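Local coordinates for protein methylmalonate-semialdehyde dehydrogenase (Oceanimonas doudoroffii, PDB 4ZZ7) that probably oxidises methylmalonate semialdehyde to an acyl-CoA with NAD as electron acceptor, as a member of the aldehyde dehydrogenase family, at residues A[365-377]-A[386-398]. Sequence-based numbering, arbitrary orientation.
Sequences FFVGGTLIDHVTP and IFGPVLQVVRVAT. With NAD (nicotinamide-adenine-dinucleotide), chain M.
Strands 370-373 and 390-396 pair in parallel, with Thr370 beside Val390 and Ile372 beside Gln392, as the two strands of a beta-alpha-beta unit whose short connecting helix is 380-383. They belong to the mixed sheet that in aldehyde dehydrogenases forms the core of the catalytic domain; strand 348-351 flanks 370-373 on its other side. Four backbone bonds run between them, beginning with Thr370 N to Pro389 O at 3.0 Å and ending with a more bent one from Val393 N to Ile372 O. Pro389 suits the entry to the strand: as the central residue of an inverse gamma turn, it is not called on to donate an N-H to that turn, and its CG lies against CG1 of Val367 at 3.9 Å. Just before it the chain reaches the cofactor, where the ribose next to the nicotinamide lies against one face of the Phe387 ring, toward its rim.

Beta-branched residues such as Ile372, Val390 and Val393 suit the extended backbone. On one face, Ile372 CD1 reaches Val390 CG1 at 3.8 Å, while its CB lies alongside the aliphatic part of Gln392, whose NE2 donates a hydrogen bond to Ser381 O. On the face packed against helix 296-308, Leu371 CD2 meets Val393 CG1.

Further along the pair a salt bridge joins Asp373 to Arg395. Asp373 CG stands anti to the backbone N (chi1 -168°), which brings the carboxylate within range of Arg395, itself also paired with Asp298. Replacing Arg395 with an alanine would probably leave the carboxylates of Asp373 and Asp298 without this shared cation. Arginine can offer two N-H groups side-on, one to each oxygen, although the carboxylate and guanidinium planes are turned 40° apart. NE meets OD1 on its syn side at 3.0 Å, with OD1 close to the guanidinium plane, while NH1 takes the syn lone pair of OD2 at 3.1 Å.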
loop_
_atom_site.group_PDB
_atom_site.type_symbol
_atom_site.label_atom_id
_atom_site.label_comp_id
_atom_site.label_asym_id
_atom_site.label_seq_id
_atom_site.Cartn_x
_atom_site.Cartn_y
_atom_site.Cartn_z
ATOM N N PHE A 365 44.196 -7.306 19.982
ATOM C CA PHE A 365 43.655 -5.929 20.090
ATOM C C PHE A 365 42.454 -5.857 21.052
ATOM O O PHE A 365 41.352 -5.459 20.686
ATOM C CB PHE A 365 43.359 -5.338 18.698
ATOM C CG PHE A 365 44.315 -5.805 17.628
ATOM C CD1 PHE A 365 45.682 -5.766 17.834
ATOM C CD2 PHE A 365 43.843 -6.311 16.432
ATOM C CE1 PHE A 365 46.554 -6.222 16.873
ATOM C CE2 PHE A 365 44.721 -6.746 15.460
ATOM C CZ PHE A 365 46.077 -6.709 15.684
ATOM N N PHE A 366 42.721 -6.210 22.308
ATOM C CA PHE A 366 41.700 -6.388 23.325
ATOM C C PHE A 366 41.502 -5.156 24.184
ATOM O O PHE A 366 42.466 -4.601 24.711
ATOM C CB PHE A 366 42.053 -7.585 24.217
ATOM C CG PHE A 366 41.715 -8.906 23.591
ATOM C CD1 PHE A 366 40.395 -9.332 23.528
ATOM C CD2 PHE A 366 42.703 -9.709 23.037
ATOM C CE1 PHE A 366 40.057 -10.528 22.929
ATOM C CE2 PHE A 366 42.373 -10.918 22.440
ATOM C CZ PHE A 366 41.045 -11.324 22.379
ATOM N N VAL A 367 40.244 -4.746 24.323
ATOM C CA VAL A 367 39.846 -3.682 25.252
ATOM C C VAL A 367 38.677 -4.188 26.096
ATOM O O VAL A 367 37.707 -4.753 25.584
ATOM C CB VAL A 367 39.405 -2.390 24.531
ATOM C CG1 VAL A 367 38.988 -1.322 25.541
ATOM C CG2 VAL A 367 40.514 -1.861 23.619
ATOM N N GLY A 368 38.776 -3.978 27.399
ATOM C CA GLY A 368 37.770 -4.487 28.306
ATOM C C GLY A 368 36.644 -3.503 28.436
ATOM O O GLY A 368 36.800 -2.327 28.141
ATOM N N GLY A 369 35.509 -3.980 28.910
ATOM C CA GLY A 369 34.333 -3.130 29.064
ATOM C C GLY A 369 34.588 -2.037 30.085
ATOM O O GLY A 369 34.898 -2.329 31.228
ATOM N N THR A 370 34.472 -0.782 29.665
ATOM C CA THR A 370 34.757 0.362 30.525
ATOM C C THR A 370 33.509 1.215 30.753
ATOM O O THR A 370 32.676 1.334 29.868
ATOM C CB THR A 370 35.907 1.240 29.961
ATOM O OG1 THR A 370 35.376 2.317 29.193
ATOM C CG2 THR A 370 36.843 0.448 29.108
ATOM N N LEU A 371 33.417 1.815 31.940
ATOM C CA LEU A 371 32.340 2.740 32.301
ATOM C C LEU A 371 32.969 4.076 32.637
ATOM O O LEU A 371 33.880 4.117 33.459
ATOM C CB LEU A 371 31.595 2.230 33.517
ATOM C CG LEU A 371 30.112 2.570 33.596
ATOM C CD1 LEU A 371 29.538 2.107 34.921
ATOM C CD2 LEU A 371 29.866 4.054 33.453
ATOM N N ILE A 372 32.511 5.152 31.994
ATOM C CA ILE A 372 32.961 6.525 32.306
ATOM C C ILE A 372 31.768 7.270 32.910
ATOM O O ILE A 372 30.658 7.110 32.434
ATOM C CB ILE A 372 33.489 7.255 31.063
ATOM C CG1 ILE A 372 34.580 6.417 30.400
ATOM C CG2 ILE A 372 34.067 8.590 31.468
ATOM C CD1 ILE A 372 35.125 6.978 29.101
ATOM N N ASP A 373 31.980 8.053 33.963
ATOM C CA ASP A 373 30.878 8.772 34.635
ATOM C C ASP A 373 31.228 10.261 34.646
ATOM O O ASP A 373 32.389 10.638 34.443
ATOM C CB ASP A 373 30.638 8.191 36.051
ATOM C CG ASP A 373 29.313 8.677 36.733
ATOM O OD1 ASP A 373 28.411 9.261 36.097
ATOM O OD2 ASP A 373 29.179 8.469 37.956
ATOM N N HIS A 374 30.204 11.101 34.815
ATOM C CA HIS A 374 30.349 12.578 34.846
ATOM C C HIS A 374 30.980 13.131 33.568
ATOM O O HIS A 374 31.922 13.933 33.621
ATOM C CB HIS A 374 31.145 13.037 36.078
ATOM C CG HIS A 374 30.605 12.504 37.365
ATOM N ND1 HIS A 374 31.263 11.545 38.108
ATOM C CD2 HIS A 374 29.450 12.766 38.022
ATOM C CE1 HIS A 374 30.543 11.251 39.177
ATOM N NE2 HIS A 374 29.435 11.973 39.145
ATOM N N VAL A 375 30.456 12.694 32.423
ATOM C CA VAL A 375 30.962 13.161 31.135
ATOM C C VAL A 375 30.128 14.367 30.767
ATOM O O VAL A 375 28.969 14.478 31.200
ATOM C CB VAL A 375 30.956 12.081 30.010
ATOM C CG1 VAL A 375 31.359 10.716 30.538
ATOM C CG2 VAL A 375 29.612 11.985 29.334
ATOM N N THR A 376 30.718 15.257 29.977
ATOM C CA THR A 376 30.061 16.519 29.623
ATOM C C THR A 376 30.064 16.745 28.108
ATOM O O THR A 376 30.912 16.178 27.412
ATOM C CB THR A 376 30.704 17.735 30.350
ATOM O OG1 THR A 376 32.103 17.835 30.033
ATOM C CG2 THR A 376 30.502 17.636 31.878
ATOM N N PRO A 377 29.134 17.588 27.596
ATOM C CA PRO A 377 29.066 17.821 26.154
ATOM C C PRO A 377 30.319 18.424 25.555
ATOM O O PRO A 377 30.488 18.360 24.341
ATOM C CB PRO A 377 27.895 18.794 25.997
ATOM C CG PRO A 377 27.073 18.610 27.218
ATOM C CD PRO A 377 28.058 18.306 28.304
ATOM N N ILE A 386 33.460 6.660 19.564
ATOM C CA ILE A 386 34.592 5.903 20.062
ATOM C C ILE A 386 34.676 4.579 19.350
ATOM O O ILE A 386 35.757 4.172 18.917
ATOM C CB ILE A 386 34.480 5.646 21.570
ATOM C CG1 ILE A 386 34.589 6.968 22.343
ATOM C CG2 ILE A 386 35.584 4.701 22.026
ATOM C CD1 ILE A 386 34.220 6.883 23.805
ATOM N N PHE A 387 33.536 3.896 19.274
ATOM C CA PHE A 387 33.398 2.641 18.534
ATOM C C PHE A 387 34.242 1.556 19.227
ATOM O O PHE A 387 35.044 0.847 18.609
ATOM C CB PHE A 387 33.791 2.863 17.046
ATOM C CG PHE A 387 32.975 2.064 16.041
ATOM C CD1 PHE A 387 31.604 2.328 15.851
ATOM C CD2 PHE A 387 33.586 1.090 15.237
ATOM C CE1 PHE A 387 30.865 1.618 14.920
ATOM C CE2 PHE A 387 32.853 0.382 14.303
ATOM C CZ PHE A 387 31.492 0.638 14.150
ATOM N N GLY A 388 34.064 1.461 20.533
ATOM C CA GLY A 388 34.705 0.430 21.336
ATOM C C GLY A 388 33.825 0.117 22.534
ATOM O O GLY A 388 32.795 0.751 22.726
ATOM N N PRO A 389 34.237 -0.842 23.367
ATOM C CA PRO A 389 33.398 -1.278 24.484
ATOM C C PRO A 389 33.372 -0.266 25.647
ATOM O O PRO A 389 33.934 -0.525 26.706
ATOM C CB PRO A 389 34.034 -2.621 24.886
ATOM C CG PRO A 389 35.460 -2.504 24.485
ATOM C CD PRO A 389 35.546 -1.518 23.356
ATOM N N VAL A 390 32.709 0.873 25.447
ATOM C CA VAL A 390 32.776 1.987 26.394
ATOM C C VAL A 390 31.387 2.559 26.580
ATOM O O VAL A 390 30.757 2.950 25.611
ATOM C CB VAL A 390 33.732 3.100 25.880
ATOM C CG1 VAL A 390 33.804 4.287 26.837
ATOM C CG2 VAL A 390 35.131 2.549 25.618
ATOM N N LEU A 391 30.928 2.630 27.823
ATOM C CA LEU A 391 29.665 3.274 28.138
ATOM C C LEU A 391 29.881 4.563 28.933
ATOM O O LEU A 391 30.408 4.523 30.029
ATOM C CB LEU A 391 28.806 2.336 28.958
ATOM C CG LEU A 391 27.279 2.451 28.810
ATOM C CD1 LEU A 391 26.603 1.862 30.047
ATOM C CD2 LEU A 391 26.763 3.863 28.550
ATOM N N GLN A 392 29.465 5.694 28.358
ATOM C CA GLN A 392 29.494 7.026 29.007
ATOM C C GLN A 392 28.141 7.367 29.631
ATOM O O GLN A 392 27.097 7.066 29.062
ATOM C CB GLN A 392 29.879 8.103 27.986
ATOM C CG GLN A 392 31.347 8.059 27.623
ATOM C CD GLN A 392 31.688 8.774 26.331
ATOM O OE1 GLN A 392 31.053 8.562 25.306
ATOM N NE2 GLN A 392 32.732 9.588 26.363
ATOM N N VAL A 393 28.146 8.000 30.796
ATOM C CA VAL A 393 26.876 8.403 31.450
ATOM C C VAL A 393 26.893 9.886 31.795
ATOM O O VAL A 393 27.748 10.343 32.541
ATOM C CB VAL A 393 26.503 7.523 32.666
ATOM C CG1 VAL A 393 27.743 7.011 33.336
ATOM C CG2 VAL A 393 25.623 8.247 33.674
ATOM N N VAL A 394 25.954 10.612 31.197
ATOM C CA VAL A 394 25.753 12.018 31.440
ATOM C C VAL A 394 24.602 12.145 32.427
ATOM O O VAL A 394 23.663 11.346 32.417
ATOM C CB VAL A 394 25.382 12.773 30.140
ATOM C CG1 VAL A 394 25.079 14.251 30.409
ATOM C CG2 VAL A 394 26.496 12.650 29.109
ATOM N N ARG A 395 24.693 13.168 33.274
ATOM C CA ARG A 395 23.653 13.499 34.230
ATOM C C ARG A 395 23.029 14.824 33.789
ATOM O O ARG A 395 23.733 15.718 33.326
ATOM C CB ARG A 395 24.253 13.548 35.643
ATOM C CG ARG A 395 24.738 12.175 36.132
ATOM C CD ARG A 395 25.929 12.242 37.084
ATOM N NE ARG A 395 26.371 10.912 37.519
ATOM C CZ ARG A 395 25.782 10.181 38.469
ATOM N NH1 ARG A 395 26.263 8.983 38.792
ATOM N NH2 ARG A 395 24.724 10.633 39.109
ATOM N N VAL A 396 21.706 14.904 33.853
ATOM C CA VAL A 396 20.951 16.126 33.549
ATOM C C VAL A 396 19.753 16.272 34.517
ATOM O O VAL A 396 19.334 15.329 35.205
ATOM C CB VAL A 396 20.432 16.211 32.073
ATOM C CG1 VAL A 396 21.559 16.224 31.054
ATOM C CG2 VAL A 396 19.474 15.080 31.754
ATOM N N ALA A 397 19.197 17.475 34.540
ATOM C CA ALA A 397 18.151 17.825 35.484
ATOM C C ALA A 397 16.830 17.198 35.061
ATOM O O ALA A 397 16.185 16.518 35.843
ATOM C CB ALA A 397 18.022 19.340 35.576
ATOM N N THR A 398 16.452 17.432 33.807
ATOM C CA THR A 398 15.115 17.101 33.307
ATOM C C THR A 398 15.136 16.380 31.963
ATOM O O THR A 398 16.144 16.371 31.260
ATOM C CB THR A 398 14.226 18.365 33.200
ATOM O OG1 THR A 398 12.982 18.022 32.606
ATOM C CG2 THR A 398 14.841 19.437 32.336
HETATM P PA NAD M . 34.837 3.217 6.748
HETATM O O1A NAD M . 36.363 3.228 6.755
HETATM O O2A NAD M . 34.028 4.491 6.921
HETATM O O5B NAD M . 34.340 2.594 5.334
HETATM C C5B NAD M . 34.156 1.191 5.098
HETATM C C4B NAD M . 34.265 0.850 3.612
HETATM O O4B NAD M . 34.668 1.997 2.860
HETATM C C3B NAD M . 35.294 -0.233 3.304
HETATM O O3B NAD M . 34.725 -1.124 2.342
HETATM C C2B NAD M . 36.522 0.520 2.797
HETATM O O2B NAD M . 37.306 -0.080 1.762
HETATM C C1B NAD M . 35.943 1.807 2.237
HETATM N N9A NAD M . 36.832 2.986 2.463
HETATM C C8A NAD M . 37.556 3.251 3.590
HETATM N N7A NAD M . 38.231 4.412 3.458
HETATM C C5A NAD M . 37.955 4.916 2.230
HETATM C C6A NAD M . 38.360 6.124 1.453
HETATM N N6A NAD M . 39.205 7.024 2.000
HETATM N N1A NAD M . 37.847 6.284 0.203
HETATM C C2A NAD M . 36.994 5.369 -0.350
HETATM N N3A NAD M . 36.575 4.256 0.288
HETATM C C4A NAD M . 37.021 3.975 1.558
HETATM O O3 NAD M . 34.308 2.132 7.858
HETATM P PN NAD M . 35.139 0.971 8.664
HETATM O O1N NAD M . 35.524 -0.182 7.731
HETATM O O2N NAD M . 36.188 1.537 9.630
HETATM O O5D NAD M . 33.878 0.520 9.549
HETATM C C5D NAD M . 33.481 1.296 10.692
HETATM C C4D NAD M . 32.356 2.321 10.439
HETATM O O4D NAD M . 31.080 1.752 10.066
HETATM C C3D NAD M . 32.072 3.133 11.714
HETATM O O3D NAD M . 32.629 4.448 11.616
HETATM C C2D NAD M . 30.546 3.168 11.892
HETATM O O2D NAD M . 30.066 4.487 12.175
HETATM C C1D NAD M . 30.049 2.623 10.564
HETATM N N1N NAD M . 28.758 1.945 10.605
HETATM C C2N NAD M . 27.693 2.650 10.202
HETATM C C3N NAD M . 26.425 2.076 10.194
HETATM C C7N NAD M . 25.185 2.833 9.782
HETATM O O7N NAD M . 24.847 3.918 10.269
HETATM N N7N NAD M . 24.422 2.241 8.879
HETATM C C4N NAD M . 26.288 0.746 10.578
HETATM C C5N NAD M . 27.401 0.021 10.986
HETATM C C6N NAD M . 28.645 0.655 10.987
#